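Local coordinates for protein fructose transport system repressor FruR (Pseudomonas putida, PDB 3O74) that probably binds DNA as a LacI-family transcriptional regulator of metabolism, with fructose 1-phosphate as its preferred effector, at residues Q110-L115 with V227-A231. Residues are numbered along the deposited sequence; the frame is centred on the assembly and turned at random.
Sequences QLAASL and VNAMA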
loop_
_atom_site.group_PDB
_atom_site.type_symbol
_atom_site.label_atom_id
_atom_site.label_comp_id
_atom_site.label_asym_id
_atom_site.label_seq_id
_atom_site.Cartn_x
_atom_site.Cartn_y
_atom_site.Cartn_z
ATOM N N GLN B 110 -2.250 -24.777 9.045
ATOM C CA GLN B 110 -1.992 -25.318 7.718
ATOM C C GLN B 110 -0.651 -24.839 7.174
ATOM O O GLN B 110 0.082 -25.602 6.544
ATOM C CB GLN B 110 -3.093 -24.902 6.745
ATOM C CG GLN B 110 -4.442 -25.542 6.983
ATOM C CD GLN B 110 -5.371 -25.352 5.801
ATOM O OE1 GLN B 110 -4.996 -25.619 4.658
ATOM N NE2 GLN B 110 -6.585 -24.885 6.067
ATOM N N LEU B 111 -0.344 -23.568 7.411
ATOM C CA LEU B 111 0.894 -22.978 6.923
ATOM C C LEU B 111 2.102 -23.721 7.493
ATOM O O LEU B 111 2.995 -24.128 6.751
ATOM C CB LEU B 111 0.952 -21.489 7.280
ATOM C CG LEU B 111 2.027 -20.627 6.616
ATOM C CD1 LEU B 111 1.986 -20.771 5.101
ATOM C CD2 LEU B 111 1.854 -19.172 7.021
ATOM N N ALA B 112 2.113 -23.912 8.809
ATOM C CA ALA B 112 3.214 -24.603 9.468
ATOM C C ALA B 112 3.288 -26.066 9.035
ATOM O O ALA B 112 4.370 -26.595 8.777
ATOM C CB ALA B 112 3.080 -24.496 10.976
ATOM N N ALA B 113 2.132 -26.713 8.953
ATOM C CA ALA B 113 2.067 -28.111 8.543
ATOM C C ALA B 113 2.630 -28.306 7.137
ATOM O O ALA B 113 3.220 -29.344 6.834
ATOM C CB ALA B 113 0.639 -28.619 8.622
ATOM N N SER B 114 2.452 -27.306 6.279
ATOM C CA SER B 114 2.943 -27.399 4.907
ATOM C C SER B 114 4.472 -27.408 4.851
ATOM O O SER B 114 5.060 -27.946 3.913
ATOM C CB SER B 114 2.366 -26.281 4.030
ATOM O OG SER B 114 3.034 -25.047 4.236
ATOM N N LEU B 115 5.110 -26.815 5.857
ATOM C CA LEU B 115 6.568 -26.822 5.947
ATOM C C LEU B 115 7.060 -28.107 6.611
ATOM O O LEU B 115 8.113 -28.639 6.258
ATOM C CB LEU B 115 7.069 -25.613 6.738
ATOM C CG LEU B 115 6.543 -24.234 6.326
ATOM C CD1 LEU B 115 7.299 -23.133 7.058
ATOM C CD2 LEU B 115 6.630 -24.042 4.821
ATOM N N VAL B 227 7.927 -19.462 -1.547
ATOM C CA VAL B 227 7.305 -19.098 -0.280
ATOM C C VAL B 227 5.808 -19.413 -0.290
ATOM O O VAL B 227 5.069 -18.922 -1.141
ATOM C CB VAL B 227 7.498 -17.593 0.012
ATOM C CG1 VAL B 227 6.809 -17.204 1.311
ATOM C CG2 VAL B 227 8.978 -17.240 0.064
ATOM N N ASN B 228 5.362 -20.235 0.655
ATOM C CA ASN B 228 3.935 -20.479 0.829
ATOM C C ASN B 228 3.278 -19.306 1.548
ATOM O O ASN B 228 3.816 -18.787 2.523
ATOM C CB ASN B 228 3.699 -21.771 1.605
ATOM C CG ASN B 228 3.932 -23.008 0.758
ATOM O OD1 ASN B 228 4.216 -22.918 -0.436
ATOM N ND2 ASN B 228 3.805 -24.170 1.374
ATOM N N ALA B 229 2.110 -18.893 1.068
ATOM C CA ALA B 229 1.454 -17.704 1.599
ATOM C C ALA B 229 -0.037 -17.907 1.861
ATOM O O ALA B 229 -0.736 -18.535 1.072
ATOM C CB ALA B 229 1.675 -16.521 0.668
HETATM N N MSE B 230 -0.511 -17.360 2.978
HETATM C CA MSE B 230 -1.929 -17.386 3.324
HETATM C C MSE B 230 -2.508 -15.980 3.185
HETATM O O MSE B 230 -2.323 -15.147 4.068
HETATM C CB MSE B 230 -2.109 -17.870 4.761
HETATM C CG MSE B 230 -1.982 -19.371 4.949
HETATM SE SE MSE B 230 -3.573 -20.303 4.331
HETATM C CE MSE B 230 -3.130 -22.082 4.973
ATOM N N ALA B 231 -3.207 -15.721 2.082
ATOM C CA ALA B 231 -3.722 -14.384 1.790
ATOM C C ALA B 231 -5.165 -14.168 2.264
ATOM O O ALA B 231 -5.978 -15.086 2.236
ATOM C CB ALA B 231 -3.603 -14.088 0.302
#
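Asn228 extends its amide from the strand to Ser114 on the helix and forms the polar link of this buried contact. The ND2–OG bond, from Asn228 to Ser114, is 3.1 Å long, with an N-H...O angle of 158° and the hydroxyl almost in the amide plane. Ser114 holds OG between its backbone N and carbonyl carbon (chi1 79°), where it also donates to the carbonyl O of Leu111, one turn back, at 2.7 Å. The hydroxyl thus relays from the strand amide to the helix backbone. At the other end of the amide, OD1 of Asn228 accepts from the backbone N atoms of Arg268 and Ile269.

Leu111 and Asn228 run past one another in opposite directions, bringing CD1 of Leu111 within 4.0 Å of CB of Asn228. The same methyl lies 4.2 Å from CG of selenomethionine Met230. With its chain bent at chi2, Met230 brings its terminal methyl to the helix, crossing Gln110 at about a right angle; its CE lies 3.3 Å from CB of Gln110, an unusually short approach whose exact value is doubtful. The amide end of Gln110 turns to Asp106 through NE2.

Segment 110-115 of helix 104-116 runs nearly antiparallel to strand 227-231 (167°) and packs on a face of the sheet in a periplasmic-binding-protein-like domain of the LacI family, Leu111 also touching Val185 and Phe214 of neighbouring strands. Phe265 of strand 257-266 touches Ser114, Asn228 and Met230. One hydrogen bond crosses this largely apolar interface; together with the two backbone N-H donors on OD1, it should hold the buried Asn228 amide in a fixed rotation.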